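Ferritin (Pseudo-nitzschia multiseries, PDB 4IWK) oxidises ferrous iron with dioxygen at its ferroxidase centre and probably stores the ferric product in soluble form within a 24-subunit shell. Local coordinates at residues F9-V13 / F56-A60; M38-M42 / V87-I91. The contacts are given in a common frame with arbitrary orientation. Numbering follows the deposited sequence.

Interaction 1 of 2, residues F9-V13 / F56-A60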
loop_
_atom_site.group_PDB
_atom_site.type_symbol
_atom_site.label_atom_id
_atom_site.label_comp_id
_atom_site.label_asym_id
_atom_site.label_seq_id
_atom_site.Cartn_x
_atom_site.Cartn_y
_atom_site.Cartn_z
ATOM N N PHE A 9 28.177 -15.817 47.093
ATOM C CA PHE A 9 27.450 -15.908 45.814
ATOM C C PHE A 9 26.216 -16.763 45.968
ATOM O O PHE A 9 25.100 -16.363 45.605
ATOM C CB PHE A 9 28.406 -16.384 44.700
ATOM C CG PHE A 9 27.986 -15.924 43.328
ATOM C CD1 PHE A 9 28.683 -14.864 42.692
ATOM C CD2 PHE A 9 26.890 -16.526 42.715
ATOM C CE1 PHE A 9 28.262 -14.433 41.415
ATOM C CE2 PHE A 9 26.486 -16.105 41.442
ATOM C CZ PHE A 9 27.184 -15.050 40.840
ATOM N N ASN A 10 26.362 -17.942 46.562
ATOM C CA ASN A 10 25.245 -18.810 46.904
ATOM C C ASN A 10 24.218 -18.034 47.782
ATOM O O ASN A 10 22.969 -18.090 47.513
ATOM C CB ASN A 10 25.818 -20.068 47.589
ATOM C CG ASN A 10 24.910 -21.272 47.474
ATOM O OD1 ASN A 10 24.457 -21.840 48.495
ATOM N ND2 ASN A 10 24.572 -21.639 46.237
ATOM N N ARG A 11 24.673 -17.340 48.815
ATOM C CA ARG A 11 23.756 -16.574 49.669
ATOM C C ARG A 11 22.945 -15.506 48.843
ATOM O O ARG A 11 21.862 -15.091 49.221
ATOM C CB ARG A 11 24.451 -15.904 50.855
ATOM C CG ARG A 11 24.773 -16.828 52.027
ATOM C CD ARG A 11 26.071 -16.364 52.679
ATOM N NE ARG A 11 26.082 -16.467 54.128
ATOM C CZ ARG A 11 26.203 -15.427 54.950
ATOM N NH1 ARG A 11 26.343 -14.186 54.473
ATOM N NH2 ARG A 11 26.192 -15.620 56.265
ATOM N N GLN A 12 23.573 -14.969 47.798
ATOM C CA GLN A 12 22.928 -13.869 47.060
ATOM C C GLN A 12 21.678 -14.472 46.362
ATOM O O GLN A 12 20.605 -13.791 46.285
ATOM C CB GLN A 12 23.834 -13.194 45.985
ATOM C CG GLN A 12 23.177 -11.955 45.385
ATOM C CD GLN A 12 22.948 -10.869 46.451
ATOM O OE1 GLN A 12 23.738 -10.776 47.402
ATOM N NE2 GLN A 12 21.901 -10.091 46.334
ATOM N N VAL A 13 21.804 -15.674 45.821
ATOM C CA VAL A 13 20.648 -16.311 45.184
ATOM C C VAL A 13 19.566 -16.476 46.222
ATOM O O VAL A 13 18.392 -16.154 45.969
ATOM C CB VAL A 13 20.986 -17.715 44.617
ATOM C CG1 VAL A 13 19.726 -18.425 44.120
ATOM C CG2 VAL A 13 22.024 -17.600 43.477
ATOM N N PHE A 56 21.808 -14.600 38.716
ATOM C CA PHE A 56 22.980 -15.062 39.548
ATOM C C PHE A 56 23.228 -16.574 39.318
ATOM O O PHE A 56 24.377 -16.995 39.164
ATOM C CB PHE A 56 22.785 -14.782 41.052
ATOM C CG PHE A 56 23.166 -13.369 41.431
ATOM C CD1 PHE A 56 22.382 -12.291 41.113
ATOM C CD2 PHE A 56 24.453 -13.155 41.946
ATOM C CE1 PHE A 56 22.819 -10.961 41.381
ATOM C CE2 PHE A 56 24.881 -11.876 42.189
ATOM C CZ PHE A 56 24.088 -10.770 41.928
ATOM N N VAL A 57 22.179 -17.415 39.232
ATOM C CA VAL A 57 22.396 -18.872 39.041
ATOM C C VAL A 57 23.033 -19.083 37.666
ATOM O O VAL A 57 24.017 -19.883 37.587
ATOM C CB VAL A 57 21.033 -19.605 39.034
ATOM C CG1 VAL A 57 21.245 -21.052 38.516
ATOM C CG2 VAL A 57 20.489 -19.595 40.463
ATOM N N ASP A 58 22.564 -18.368 36.633
ATOM C CA ASP A 58 23.105 -18.565 35.236
ATOM C C ASP A 58 24.601 -18.176 35.241
ATOM O O ASP A 58 25.408 -18.933 34.747
ATOM C CB ASP A 58 22.324 -17.655 34.278
ATOM C CG ASP A 58 22.754 -17.866 32.841
ATOM O OD1 ASP A 58 23.051 -18.999 32.437
ATOM O OD2 ASP A 58 22.888 -16.872 32.169
ATOM N N PHE A 59 24.938 -17.018 35.868
ATOM C CA PHE A 59 26.384 -16.637 35.836
ATOM C C PHE A 59 27.187 -17.621 36.658
ATOM O O PHE A 59 28.291 -18.057 36.222
ATOM C CB PHE A 59 26.564 -15.223 36.445
ATOM C CG PHE A 59 27.970 -14.787 36.455
ATOM C CD1 PHE A 59 28.514 -14.188 35.320
ATOM C CD2 PHE A 59 28.727 -14.997 37.586
ATOM C CE1 PHE A 59 29.847 -13.778 35.336
ATOM C CE2 PHE A 59 30.087 -14.569 37.630
ATOM C CZ PHE A 59 30.625 -13.957 36.462
ATOM N N ALA A 60 26.675 -18.077 37.789
ATOM C CA ALA A 60 27.433 -19.058 38.628
ATOM C C ALA A 60 27.685 -20.320 37.842
ATOM O O ALA A 60 28.821 -20.860 37.846
ATOM C CB ALA A 60 26.721 -19.389 39.946
#
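Adjacent antiparallel helices can be knitted together largely by aromatic side chains, and the meeting of 9-13 with 56-60 illustrates how. The segment axes run at 152° and come within 10.1 Å, closest in backbone at V13 and F56, whose CA atoms are 6.2 Å apart. F56 comes first. CB of F56 lies 3.8 Å from CG2 of V13, and one face of the F56 ring receives a CH-pi contact from CG of Q12, 3.8 Å from the ring centroid. F56 also meets the ring of F9 obliquely, with centroids 5.2 Å apart and planes at 53°, while CE2 of F9 reaches to 3.2 Å from the backbone O of F56. V57 follows, its CG2 at 3.9 Å from CG1 of V13. Three residues after F56, about one turn, F59 meets F9 rim to rim, CD2 to CZ at 3.6 Å, completing a cluster of three phenylalanines, and A60 sets its CB 3.6 Å from CE2 of F9. The polar end of Q12 is bound elsewhere, to S101 and to E16, an iron ligand. Within the four-helix bundle, L102 and L105 of helix 84-111 cover F56, whereas F120 of helix 115-145 stacks on F59 and meets F56 edge-to-face.

Interaction 2 of 2, residues M38-M42 / V87-I91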
loop_
_atom_site.group_PDB
_atom_site.type_symbol
_atom_site.label_atom_id
_atom_site.label_comp_id
_atom_site.label_asym_id
_atom_site.label_seq_id
_atom_site.Cartn_x
_atom_site.Cartn_y
_atom_site.Cartn_z
ATOM N N MET A 38 -1.358 -1.469 44.627
ATOM C CA MET A 38 -0.110 -1.755 45.385
ATOM C C MET A 38 0.120 -3.248 45.280
ATOM O O MET A 38 1.291 -3.630 45.173
ATOM C CB MET A 38 -0.224 -1.304 46.881
ATOM C CG MET A 38 -0.356 0.233 46.951
ATOM S SD MET A 38 -0.596 0.722 48.652
ATOM C CE MET A 38 -0.867 2.589 48.440
ATOM N N ALA A 39 -0.931 -4.106 45.232
ATOM C CA ALA A 39 -0.677 -5.542 45.121
ATOM C C ALA A 39 -0.021 -5.830 43.807
ATOM O O ALA A 39 0.903 -6.646 43.737
ATOM C CB ALA A 39 -2.022 -6.276 45.249
ATOM N N ALA A 40 -0.508 -5.207 42.740
ATOM C CA ALA A 40 0.091 -5.541 41.392
ATOM C C ALA A 40 1.526 -5.064 41.308
ATOM O O ALA A 40 2.349 -5.804 40.727
ATOM C CB ALA A 40 -0.768 -4.861 40.313
ATOM N N TYR A 41 1.869 -3.934 41.975
ATOM C CA TYR A 41 3.251 -3.491 42.045
ATOM C C TYR A 41 4.061 -4.569 42.747
ATOM O O TYR A 41 5.174 -4.913 42.285
ATOM C CB TYR A 41 3.328 -2.142 42.702
ATOM C CG TYR A 41 4.695 -1.509 42.623
ATOM C CD1 TYR A 41 4.932 -0.441 41.725
ATOM C CD2 TYR A 41 5.722 -1.875 43.512
ATOM C CE1 TYR A 41 6.145 0.163 41.669
ATOM C CE2 TYR A 41 6.975 -1.291 43.402
ATOM C CZ TYR A 41 7.168 -0.287 42.509
ATOM O OH TYR A 41 8.423 0.312 42.480
ATOM N N MET A 42 3.566 -5.027 43.876
ATOM C CA MET A 42 4.359 -6.041 44.655
ATOM C C MET A 42 4.527 -7.347 43.816
ATOM O O MET A 42 5.620 -7.976 43.862
ATOM C CB MET A 42 3.698 -6.335 46.018
ATOM C CG MET A 42 3.594 -5.097 46.929
ATOM S SD MET A 42 5.267 -4.497 47.327
ATOM C CE MET A 42 5.047 -3.020 48.389
ATOM N N VAL A 87 3.729 -2.018 55.383
ATOM C CA VAL A 87 4.186 -2.919 54.323
ATOM C C VAL A 87 5.341 -2.203 53.524
ATOM O O VAL A 87 6.402 -2.792 53.325
ATOM C CB VAL A 87 3.074 -3.228 53.311
ATOM C CG1 VAL A 87 3.602 -4.310 52.323
ATOM C CG2 VAL A 87 1.869 -3.837 54.086
ATOM N N TRP A 88 5.097 -0.961 53.076
ATOM C CA TRP A 88 6.158 -0.270 52.321
ATOM C C TRP A 88 7.448 -0.100 53.109
ATOM O O TRP A 88 8.516 -0.176 52.585
ATOM C CB TRP A 88 5.615 1.068 51.848
ATOM C CG TRP A 88 4.630 0.889 50.673
ATOM C CD1 TRP A 88 3.289 0.958 50.726
ATOM C CD2 TRP A 88 4.982 0.576 49.311
ATOM N NE1 TRP A 88 2.758 0.776 49.450
ATOM C CE2 TRP A 88 3.786 0.480 48.595
ATOM C CE3 TRP A 88 6.226 0.385 48.638
ATOM C CZ2 TRP A 88 3.754 0.233 47.220
ATOM C CZ3 TRP A 88 6.193 0.104 47.262
ATOM C CH2 TRP A 88 4.952 0.036 46.585
ATOM N N GLN A 89 7.332 0.129 54.403
ATOM C CA GLN A 89 8.540 0.234 55.230
ATOM C C GLN A 89 9.317 -1.095 55.282
ATOM O O GLN A 89 10.556 -1.144 55.150
ATOM C CB GLN A 89 8.103 0.695 56.679
ATOM C CG GLN A 89 9.305 0.588 57.676
ATOM C CD GLN A 89 10.366 1.703 57.410
ATOM O OE1 GLN A 89 9.983 2.812 57.081
ATOM N NE2 GLN A 89 11.676 1.377 57.486
ATOM N N SER A 90 8.571 -2.194 55.365
ATOM C CA SER A 90 9.258 -3.504 55.264
ATOM C C SER A 90 9.906 -3.724 53.888
ATOM O O SER A 90 11.000 -4.339 53.834
ATOM C CB SER A 90 8.270 -4.649 55.511
ATOM O OG SER A 90 7.878 -4.660 56.910
ATOM N N ILE A 91 9.265 -3.249 52.819
ATOM C CA ILE A 91 9.841 -3.454 51.470
ATOM C C ILE A 91 11.099 -2.554 51.375
ATOM O O ILE A 91 12.110 -2.967 50.798
ATOM C CB ILE A 91 8.840 -3.078 50.413
ATOM C CG1 ILE A 91 7.659 -4.083 50.498
ATOM C CG2 ILE A 91 9.440 -3.020 49.025
ATOM C CD1 ILE A 91 8.133 -5.498 50.333
#
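A tryptophan gripped by two methionines shows how rotamer choice fits flexible side chains to a rigid ring. Segments 38-42 and 87-91 run nearly parallel, at 17°, but their axes stay 12.9 Å apart, so long side chains fill the space. The CA-to-CB bond of W88 (chi1 m) points sideways to 38-42, yet the end of its side chain comes nearer. M38 (m, t, t) is extended and brings SD to 3.4 Å from NE1 of W88, at the indole edge. The m, m, t rotamer of M42 instead lays CE over the six-membered ring of W88, 3.4 Å from the centroid and 5° off the normal, in a CH-pi contact. CE of M42 also lies 3.5 Å from CG1 of I91. Y41 (chi1 t) brings CD2 to 3.7 Å from CH2 of W88, the ring planes inclined at 59°. Y41 is seen as an iron ligand in a structure of this protein; here its nearest side-chain atom is about 3 Å from a bound Fe(III), so the packing borders the metal-binding region. The chemistry is mostly apolar, and the weak, nearly linear hydrogen bond from NE1 to SD of M38 gives the buried indole N-H an acceptor in a sulfur-rich setting.

Long-range contacts in a helical bundle can be read as loop closures along the chain. From the N terminus, helix 3-32 supplies 9-13, and the chain turns into helix 36-62, where 38-42 comes first and 56-60 some five turns later, near the other end of the same helix. Interaction 1 therefore closes a mainly helical hairpin of 42 intervening residues. Interaction 2 opens within that span and closes beyond it, after the long connection leading to helix 84-111, so the two closures cross. Helix 36-62 is common to both, tied to helix 3-32 towards one end and to helix 84-111 towards the other. The contact centres lie 25 Å apart, on opposite sides of the chain's centre.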